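Local coordinates for probable succinyl-CoA:3-ketoacid coenzyme A transferase subunit B (Bacillus subtilis, PDB 3CDK), which probably catalyses the transfer of coenzyme A from succinyl-CoA to a 3-oxo acid, giving a 3-oxoacyl-CoA and succinate, at residues Gln17-Gly22 with Asp41-Met46; Gly30-Val35 with Val143-His148; Gly107-Glu112 with Lys156-Cys161; Met188-Leu193 with Ala208-Ser213. All blocks are in the same frame, centred on the assembly; numbering follows the deposited sequence.

Contact 1 (Gln17-Gly22 with Asp41-Met46)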
# COMPACT_ATOMS: atom_id res chain seq x y z
N GLN B 17 -32.67 2.02 6.40
CA GLN B 17 -33.03 0.64 6.12
C GLN B 17 -32.04 -0.13 5.24
O GLN B 17 -32.20 -1.33 5.06
CB GLN B 17 -34.40 0.60 5.45
CG GLN B 17 -35.45 1.42 6.16
CD GLN B 17 -36.79 1.31 5.48
OE1 GLN B 17 -37.02 0.39 4.68
NE2 GLN B 17 -37.69 2.24 5.79
N GLU B 18 -31.05 0.55 4.68
CA GLU B 18 -30.08 -0.15 3.85
C GLU B 18 -28.93 -0.73 4.69
O GLU B 18 -28.23 -1.67 4.25
CB GLU B 18 -29.56 0.75 2.73
CG GLU B 18 -30.63 1.37 1.82
CD GLU B 18 -31.34 0.36 0.91
OE1 GLU B 18 -30.66 -0.32 0.12
OE2 GLU B 18 -32.59 0.28 0.96
N ILE B 19 -28.78 -0.23 5.88
CA ILE B 19 -27.75 -0.72 6.77
C ILE B 19 -28.18 -2.00 7.48
O ILE B 19 -29.05 -1.99 8.33
CB ILE B 19 -27.42 0.41 7.73
CG1 ILE B 19 -26.71 1.51 6.94
CG2 ILE B 19 -26.53 -0.07 8.82
CD1 ILE B 19 -27.20 2.83 7.27
N LYS B 20 -27.59 -3.13 7.11
CA LYS B 20 -27.89 -4.35 7.81
C LYS B 20 -26.75 -4.59 8.80
O LYS B 20 -25.61 -4.18 8.57
CB LYS B 20 -28.07 -5.51 6.81
CG LYS B 20 -28.60 -5.08 5.43
CD LYS B 20 -30.03 -4.54 5.48
CE LYS B 20 -31.00 -5.44 4.73
NZ LYS B 20 -31.42 -6.68 5.49
N ASP B 21 -27.07 -5.24 9.92
CA ASP B 21 -26.06 -5.50 10.96
C ASP B 21 -24.74 -6.02 10.35
O ASP B 21 -24.76 -6.81 9.41
CB ASP B 21 -26.61 -6.50 11.99
CG ASP B 21 -25.83 -6.47 13.32
OD1 ASP B 21 -24.83 -5.72 13.42
OD2 ASP B 21 -26.21 -7.18 14.27
N GLY B 22 -23.60 -5.57 10.88
CA GLY B 22 -22.30 -6.16 10.53
C GLY B 22 -21.60 -5.48 9.38
O GLY B 22 -20.42 -5.69 9.17
N ASP B 41 -30.45 0.65 17.47
CA ASP B 41 -29.54 -0.04 18.38
C ASP B 41 -29.27 -1.50 18.08
O ASP B 41 -28.18 -1.99 18.35
CB ASP B 41 -30.00 0.13 19.82
CG ASP B 41 -29.45 1.39 20.46
OD1 ASP B 41 -28.72 2.14 19.77
OD2 ASP B 41 -29.73 1.62 21.66
N GLY B 42 -30.26 -2.21 17.54
CA GLY B 42 -30.04 -3.58 17.09
C GLY B 42 -28.84 -3.70 16.16
O GLY B 42 -28.07 -4.67 16.23
N VAL B 43 -28.66 -2.68 15.32
CA VAL B 43 -27.72 -2.73 14.20
C VAL B 43 -26.29 -2.23 14.52
O VAL B 43 -26.10 -1.04 14.82
CB VAL B 43 -28.33 -2.01 12.95
CG1 VAL B 43 -27.40 -2.13 11.74
CG2 VAL B 43 -29.72 -2.58 12.60
N HIS B 44 -25.30 -3.13 14.44
CA HIS B 44 -23.90 -2.82 14.70
C HIS B 44 -23.04 -2.86 13.45
O HIS B 44 -22.91 -3.89 12.75
CB HIS B 44 -23.31 -3.71 15.78
CG HIS B 44 -24.01 -3.58 17.11
ND1 HIS B 44 -24.74 -4.61 17.67
CD2 HIS B 44 -24.11 -2.53 17.96
CE1 HIS B 44 -25.23 -4.21 18.83
NE2 HIS B 44 -24.87 -2.95 19.02
N VAL B 45 -22.43 -1.72 13.19
CA VAL B 45 -21.86 -1.43 11.92
C VAL B 45 -20.59 -0.62 12.18
O VAL B 45 -20.36 -0.18 13.30
CB VAL B 45 -22.88 -0.61 11.12
CG1 VAL B 45 -22.71 0.90 11.35
CG2 VAL B 45 -22.76 -0.93 9.66
N MET B 46 -19.76 -0.41 11.16
CA MET B 46 -18.67 0.55 11.32
C MET B 46 -18.68 1.52 10.17
O MET B 46 -18.70 1.10 9.02
CB MET B 46 -17.32 -0.15 11.46
CG MET B 46 -17.18 -1.06 12.69
SD MET B 46 -16.59 -0.25 14.20
CE MET B 46 -14.83 -0.11 13.93
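The carboxylate of Asp21 is the flat group at the centre of this contact, and the amide of His44 approaches it from above its plane, 63° out of it, with His44 N 2.8 Å from Asp21 OD1. The bond is bent, 144° at the hydrogen. OD1 meets the His44 imidazole only obliquely. Asp21 holds CG anti to its backbone N (chi1 -161°), which swings the acid across to the other loop. Next in sequence, Gly22 N donates to His44 O at 2.6 Å, from above the carbonyl plane, so His44 is gripped at both its N-H and its carbonyl. The backbone angles at Gly22 would press a CB against the Asp21 carbonyl O, which calls for glycine. Beside these bonds Ile19 turns CG2 toward the valines and crosses both at about a right angle: Ile19 CG2 lies 3.7 Å from Val43 CG1 and 4.0 Å from Val45 CG2. Val43 CG1, anti to its own N, also comes near Asp21 N. Outside the two loops Ile19 packs on Val35 and Leu102. The loops lead into strands 24-27 and 46-49, so this surface contact closes one end of a parallel strand pair in an alpha/beta fold.

Contact 2 (Gly30-Val35 with Val143-His148)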
# COMPACT_ATOMS: atom_id res chain seq x y z
N GLY B 30 -22.75 15.57 2.66
CA GLY B 30 -24.06 16.07 2.38
C GLY B 30 -25.08 15.24 3.09
O GLY B 30 -24.83 14.67 4.16
N MET B 31 -26.25 15.14 2.48
CA MET B 31 -27.39 14.50 3.08
C MET B 31 -27.09 13.11 3.70
O MET B 31 -27.64 12.80 4.76
CB MET B 31 -28.50 14.46 2.02
CG MET B 31 -29.84 13.89 2.45
SD MET B 31 -31.23 14.32 1.35
CE MET B 31 -30.45 14.84 -0.18
N PRO B 32 -26.23 12.28 3.07
CA PRO B 32 -26.06 10.94 3.63
C PRO B 32 -25.45 10.87 5.03
O PRO B 32 -25.68 9.88 5.73
CB PRO B 32 -25.15 10.24 2.64
CG PRO B 32 -25.27 11.01 1.40
CD PRO B 32 -25.42 12.43 1.85
N THR B 33 -24.71 11.89 5.45
CA THR B 33 -24.11 11.87 6.80
C THR B 33 -25.20 11.92 7.88
O THR B 33 -24.97 11.49 9.00
CB THR B 33 -23.06 12.98 7.04
OG1 THR B 33 -23.69 14.25 6.86
CG2 THR B 33 -21.89 12.86 6.05
N LEU B 34 -26.38 12.42 7.52
CA LEU B 34 -27.52 12.46 8.45
C LEU B 34 -28.00 11.08 8.87
O LEU B 34 -28.40 10.88 10.01
CB LEU B 34 -28.66 13.31 7.87
CG LEU B 34 -28.80 14.77 8.35
CD1 LEU B 34 -27.57 15.32 9.05
CD2 LEU B 34 -29.19 15.70 7.21
N VAL B 35 -27.90 10.11 7.96
CA VAL B 35 -28.35 8.73 8.16
C VAL B 35 -27.79 8.07 9.43
O VAL B 35 -28.46 7.24 10.03
CB VAL B 35 -28.03 7.85 6.88
CG1 VAL B 35 -28.52 6.42 7.03
CG2 VAL B 35 -28.63 8.49 5.60
N VAL B 143 -25.92 3.35 -3.24
CA VAL B 143 -27.22 3.92 -2.99
C VAL B 143 -27.08 5.43 -2.97
O VAL B 143 -26.16 5.99 -2.31
CB VAL B 143 -27.81 3.42 -1.66
CG1 VAL B 143 -28.93 4.32 -1.18
CG2 VAL B 143 -28.32 1.99 -1.82
N VAL B 144 -27.99 6.06 -3.71
CA VAL B 144 -28.05 7.51 -3.85
C VAL B 144 -29.36 8.05 -3.27
O VAL B 144 -30.46 7.49 -3.55
CB VAL B 144 -27.93 7.90 -5.32
CG1 VAL B 144 -28.23 9.34 -5.52
CG2 VAL B 144 -26.54 7.64 -5.79
N ILE B 145 -29.27 9.09 -2.45
CA ILE B 145 -30.47 9.77 -2.02
C ILE B 145 -30.45 11.15 -2.55
O ILE B 145 -29.48 11.86 -2.33
CB ILE B 145 -30.60 9.89 -0.50
CG1 ILE B 145 -29.25 10.28 0.12
CG2 ILE B 145 -31.20 8.60 0.06
CD1 ILE B 145 -29.25 10.27 1.65
N MET B 146 -31.53 11.53 -3.23
CA MET B 146 -31.58 12.78 -3.96
C MET B 146 -33.02 13.30 -4.09
O MET B 146 -33.95 12.51 -4.30
CB MET B 146 -30.99 12.55 -5.35
CG MET B 146 -30.79 13.80 -6.20
SD MET B 146 -30.04 13.32 -7.78
CE MET B 146 -31.38 12.44 -8.60
N GLU B 147 -33.20 14.62 -3.95
CA GLU B 147 -34.48 15.25 -4.23
C GLU B 147 -34.79 14.97 -5.70
O GLU B 147 -33.90 15.01 -6.55
CB GLU B 147 -34.47 16.76 -3.91
CG GLU B 147 -35.53 17.14 -2.88
CD GLU B 147 -36.42 18.33 -3.28
OE1 GLU B 147 -36.02 19.48 -2.95
OE2 GLU B 147 -37.52 18.13 -3.86
N HIS B 148 -36.03 14.63 -5.97
CA HIS B 148 -36.45 14.18 -7.28
C HIS B 148 -36.41 15.33 -8.29
O HIS B 148 -36.06 15.12 -9.46
CB HIS B 148 -37.88 13.63 -7.18
CG HIS B 148 -38.23 12.63 -8.23
ND1 HIS B 148 -38.19 11.27 -8.02
CD2 HIS B 148 -38.68 12.80 -9.50
CE1 HIS B 148 -38.57 10.64 -9.11
NE2 HIS B 148 -38.88 11.54 -10.03
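Ile145 points its side chain from the strand toward the helical turn 31-35, and its terminal CD1 makes nearly the whole contact. CG1 sits in the crowded position between the backbone N and the carbonyl carbon (chi1 43°), and the chain then runs straight on (chi2 -174°), carrying the methyl tip into the turn. Met31 crosses it obliquely: CG, anti to its backbone N, lies 3.8 Å from Ile145 CD1, while the thioether beyond bends at chi3 and brings Met31 CE within 3.8 Å of Ile145 O. Pro32 meets the same methyl, also obliquely, with its CA 3.8 Å and its ring CG 4.1 Å from Ile145 CD1. Val35 adds a looser touch through CG2, 4.4 Å from Ile145 CD1. The side chains meet through apolar contacts, and no hydrogen bond crosses. Within the turn Gly30 O accepts from both Thr33 N and Thr33 OG1, the hydroxyl lying in the carbonyl plane. Helix 5-16 flanks the turn, with Met31 on Arg8 and Met11 and Val35 on Val16. Strand 141-145 runs between the parallel strands 102-105 and 173-175, and Ile145 packs on Ile104 of one and Ile175 of the other.

Contact 3 (Gly107-Glu112 with Lys156-Cys161)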
# COMPACT_ATOMS: atom_id res chain seq x y z
N GLY B 107 -26.59 13.27 -4.82
CA GLY B 107 -26.51 13.35 -6.25
C GLY B 107 -27.06 14.65 -6.76
O GLY B 107 -27.96 15.21 -6.15
N MET B 108 -26.51 15.12 -7.87
CA MET B 108 -27.13 16.21 -8.62
C MET B 108 -28.05 15.71 -9.76
O MET B 108 -29.01 16.41 -10.12
CB MET B 108 -26.06 17.16 -9.16
CG MET B 108 -25.65 18.27 -8.20
SD MET B 108 -23.89 18.69 -8.41
CE MET B 108 -23.76 19.92 -7.08
N GLU B 109 -27.76 14.52 -10.29
CA GLU B 109 -28.53 13.88 -11.36
C GLU B 109 -28.25 12.39 -11.34
O GLU B 109 -27.15 11.98 -10.98
CB GLU B 109 -28.12 14.38 -12.74
CG GLU B 109 -28.76 15.66 -13.22
CD GLU B 109 -28.25 16.08 -14.60
OE1 GLU B 109 -27.32 15.44 -15.13
OE2 GLU B 109 -28.78 17.06 -15.17
N VAL B 110 -29.25 11.60 -11.74
CA VAL B 110 -29.09 10.18 -11.99
C VAL B 110 -29.76 9.89 -13.35
O VAL B 110 -30.64 10.64 -13.78
CB VAL B 110 -29.65 9.32 -10.84
CG1 VAL B 110 -29.58 7.86 -11.17
CG2 VAL B 110 -28.87 9.53 -9.59
N SER B 111 -29.33 8.83 -14.03
CA SER B 111 -29.84 8.51 -15.37
C SER B 111 -30.41 7.11 -15.41
O SER B 111 -30.15 6.31 -14.49
CB SER B 111 -28.75 8.64 -16.45
OG SER B 111 -27.87 7.52 -16.47
N GLU B 112 -31.19 6.86 -16.46
CA GLU B 112 -31.80 5.55 -16.81
C GLU B 112 -30.92 4.35 -16.52
O GLU B 112 -31.39 3.34 -15.96
CB GLU B 112 -32.12 5.51 -18.31
CG GLU B 112 -33.42 6.16 -18.68
CD GLU B 112 -33.64 6.29 -20.17
OE1 GLU B 112 -32.72 6.05 -20.95
OE2 GLU B 112 -34.76 6.64 -20.56
N LYS B 156 -34.48 15.61 -11.85
CA LYS B 156 -33.09 15.22 -11.77
C LYS B 156 -32.90 13.75 -12.21
O LYS B 156 -31.80 13.21 -12.17
CB LYS B 156 -32.59 15.42 -10.34
CG LYS B 156 -32.59 16.86 -9.89
CD LYS B 156 -32.94 16.96 -8.43
CE LYS B 156 -32.01 17.90 -7.68
NZ LYS B 156 -30.76 17.23 -7.23
N VAL B 157 -33.99 13.10 -12.61
CA VAL B 157 -33.94 11.68 -12.98
C VAL B 157 -34.11 11.56 -14.48
O VAL B 157 -35.23 11.62 -14.99
CB VAL B 157 -35.04 10.86 -12.24
CG1 VAL B 157 -34.73 9.39 -12.34
CG2 VAL B 157 -35.13 11.29 -10.77
N LYS B 158 -33.00 11.38 -15.17
CA LYS B 158 -32.96 11.67 -16.61
C LYS B 158 -32.57 10.49 -17.46
O LYS B 158 -32.00 9.53 -16.95
CB LYS B 158 -31.95 12.78 -16.88
CG LYS B 158 -31.41 13.46 -15.66
CD LYS B 158 -31.07 14.87 -16.02
CE LYS B 158 -32.33 15.68 -16.12
NZ LYS B 158 -32.29 16.56 -17.30
N LYS B 159 -32.86 10.59 -18.76
CA LYS B 159 -32.41 9.63 -19.76
C LYS B 159 -30.92 9.66 -19.75
O LYS B 159 -30.28 8.65 -19.53
CB LYS B 159 -32.87 10.02 -21.16
CG LYS B 159 -34.28 9.65 -21.48
CD LYS B 159 -34.43 9.07 -22.88
CE LYS B 159 -35.73 8.30 -22.94
NZ LYS B 159 -36.49 8.57 -24.21
N THR B 160 -30.37 10.82 -19.99
CA THR B 160 -28.94 10.97 -20.06
C THR B 160 -28.53 12.15 -19.17
O THR B 160 -29.25 13.14 -19.07
CB THR B 160 -28.48 11.10 -21.53
OG1 THR B 160 -27.16 11.62 -21.56
CG2 THR B 160 -29.37 12.03 -22.33
N CYS B 161 -27.40 12.04 -18.49
CA CYS B 161 -26.99 13.10 -17.56
C CYS B 161 -26.49 14.30 -18.31
O CYS B 161 -25.83 14.14 -19.33
CB CYS B 161 -25.90 12.61 -16.61
SG CYS B 161 -26.55 11.80 -15.14
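Three backbone bonds join the two short strands in parallel. Val110 N meets Lys156 O at 3.0 Å, nearly along the C=O axis and almost straight at the hydrogen (168°). Lys158 N then reaches Val110 O at 2.8 Å within the carbonyl plane, and Glu112 N donates to Lys158 O, a more bent bond whose acceptor is less surely placed. The side chains of Val110 and Val157 share one sheet face; Ser111 and Lys158 take the opposite one. Further out, Glu109 extends beyond CG and crosses Lys158 obliquely, laying OE2 3.3 Å from Lys158 CD. The charged ends stay beyond salt-bridge range, Glu109 OE2 standing 4.1 Å from Lys158 NZ; Glu109 OE2 bonds Ser162 OG, and Lys158 NZ forms a salt bridge with Glu207. Glu109 OE1 rests against Cys161, 3.5 Å from its CB, where 156-161 curls back. At the other end Lys156 bends its chain along Met108, and Lys156 NZ makes a weak bond to Met108 O. Along the other edge of strand 109-111, Met108 and Glu109 both face Ala117, a classic beta bulge. The arrangement is a small three-stranded mixed sheet, with strand 109-111 between 116-117 and 157-158.

Contact 4 (Met188-Leu193 with Ala208-Ser213)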
# COMPACT_ATOMS: atom_id res chain seq x y z
N MET B 188 -33.83 0.75 -15.45
CA MET B 188 -34.35 1.31 -14.23
C MET B 188 -35.78 0.81 -14.02
O MET B 188 -36.57 0.65 -14.98
CB MET B 188 -34.31 2.83 -14.30
CG MET B 188 -34.69 3.55 -13.02
SD MET B 188 -34.56 5.35 -13.09
CE MET B 188 -35.71 5.78 -14.38
N THR B 189 -36.12 0.55 -12.76
CA THR B 189 -37.40 -0.02 -12.41
C THR B 189 -37.91 0.67 -11.17
O THR B 189 -37.21 0.77 -10.17
CB THR B 189 -37.25 -1.51 -12.14
OG1 THR B 189 -36.82 -2.16 -13.34
CG2 THR B 189 -38.55 -2.11 -11.66
N LEU B 190 -39.13 1.17 -11.24
CA LEU B 190 -39.69 1.83 -10.10
C LEU B 190 -40.17 0.75 -9.17
O LEU B 190 -40.92 -0.14 -9.55
CB LEU B 190 -40.81 2.75 -10.53
CG LEU B 190 -41.75 3.30 -9.47
CD1 LEU B 190 -41.01 4.07 -8.40
CD2 LEU B 190 -42.75 4.17 -10.18
N THR B 191 -39.74 0.86 -7.92
CA THR B 191 -39.79 -0.29 -7.02
C THR B 191 -40.64 -0.07 -5.74
O THR B 191 -41.27 -1.00 -5.24
CB THR B 191 -38.33 -0.80 -6.78
OG1 THR B 191 -38.35 -2.20 -6.54
CG2 THR B 191 -37.64 -0.07 -5.63
N GLU B 192 -40.64 1.16 -5.22
CA GLU B 192 -41.49 1.58 -4.10
C GLU B 192 -41.82 3.05 -4.26
O GLU B 192 -41.24 3.76 -5.08
CB GLU B 192 -40.85 1.46 -2.72
CG GLU B 192 -39.77 0.40 -2.49
CD GLU B 192 -39.21 0.49 -1.07
OE1 GLU B 192 -39.87 1.10 -0.18
OE2 GLU B 192 -38.11 -0.04 -0.84
N LEU B 193 -42.72 3.50 -3.39
CA LEU B 193 -43.32 4.81 -3.50
C LEU B 193 -43.39 5.44 -2.12
O LEU B 193 -43.73 4.76 -1.15
CB LEU B 193 -44.72 4.64 -4.09
CG LEU B 193 -45.15 5.33 -5.38
CD1 LEU B 193 -44.05 5.36 -6.40
CD2 LEU B 193 -46.35 4.61 -5.96
N ALA B 208 -36.18 10.13 -17.13
CA ALA B 208 -35.76 8.75 -17.36
C ALA B 208 -36.91 7.81 -17.78
O ALA B 208 -38.07 8.06 -17.45
CB ALA B 208 -35.11 8.21 -16.12
N ASP B 209 -36.55 6.75 -18.51
CA ASP B 209 -37.40 5.58 -18.78
C ASP B 209 -37.22 4.51 -17.71
O ASP B 209 -36.08 4.13 -17.37
CB ASP B 209 -36.99 4.91 -20.08
CG ASP B 209 -37.74 5.43 -21.26
OD1 ASP B 209 -38.44 6.46 -21.12
OD2 ASP B 209 -37.62 4.79 -22.34
N PHE B 210 -38.34 3.99 -17.24
CA PHE B 210 -38.28 2.92 -16.29
C PHE B 210 -39.40 1.92 -16.49
O PHE B 210 -40.50 2.26 -16.90
CB PHE B 210 -38.31 3.48 -14.87
CG PHE B 210 -39.42 4.46 -14.62
CD1 PHE B 210 -40.71 4.01 -14.30
CD2 PHE B 210 -39.17 5.83 -14.68
CE1 PHE B 210 -41.74 4.92 -14.05
CE2 PHE B 210 -40.21 6.75 -14.44
CZ PHE B 210 -41.50 6.29 -14.13
N ALA B 211 -39.09 0.66 -16.21
CA ALA B 211 -40.09 -0.37 -15.99
C ALA B 211 -40.75 -0.11 -14.64
O ALA B 211 -40.10 0.34 -13.69
CB ALA B 211 -39.44 -1.74 -16.02
N VAL B 212 -42.04 -0.36 -14.53
CA VAL B 212 -42.58 -0.39 -13.19
C VAL B 212 -42.64 -1.83 -12.70
O VAL B 212 -43.11 -2.71 -13.41
CB VAL B 212 -43.81 0.51 -12.95
CG1 VAL B 212 -44.30 1.15 -14.24
CG2 VAL B 212 -44.89 -0.21 -12.17
N SER B 213 -42.09 -2.04 -11.51
CA SER B 213 -41.96 -3.35 -10.92
C SER B 213 -43.28 -4.10 -10.88
O SER B 213 -44.38 -3.52 -10.80
CB SER B 213 -41.40 -3.26 -9.51
OG SER B 213 -41.37 -4.52 -8.89
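Met188 opens the pairing with its carbonyl, which takes Ala211 N in the carbonyl plane at 2.8 Å from Met188 O. Its side chain starts anti to the backbone N (chi1 -174°) and bends at chi3, lying alongside Phe210 and bringing CE to the edge of the Phe210 ring, near its plane. Thr189, bridged to Ala211, sends its side chain to the sheet face it shares with that alanine. Its CG2, anti to N, reaches forward to 3.5 Å from Ser213 N. Leu190 uses both backbone groups: Leu190 N meets Ala211 O at 2.8 Å, nearly along the C=O axis, and Leu190 O receives Ser213 N in plane at 3.0 Å. Its side chain points to the other face and lies beside Phe210, CB 4.0 Å from Phe210 CD1. Thr191 gives only a distant touch to Ser213 CB; with Glu192 it faces Val180 in a classic beta bulge. The two strands belong to a beta-alpha-beta unit, joined through helix 199-204. Phe210 meets the rings of Tyr203 on that helix and Phe181 on strand 179-184, which pairs antiparallel with strand 187-193 along its other edge.

Overall arrangement
Contacts 1 and 2 interlock along the chain and touch, Ile19 CD1 lying 3.8 Å from Val35 CG1, though their centres are about 17 Å apart. Contact 2 leads into contact 3, where Lys156 N probably bonds to His148 O at 2.9 Å. Contact 3 abuts contact 4 through two probable hydrogen bonds, Ala208 N to Val157 O at 2.8 Å and Asp209 N to Glu112 OE2 at 2.7 Å, so the small sheet borders the large one that contacts 2 and 4 both reach. Contacts 1 and 3 are farthest apart, centres about 29 Å. Contact 2 lies near the predicted active site, the side chain of Pro32 about 10 Å from that of Glu50.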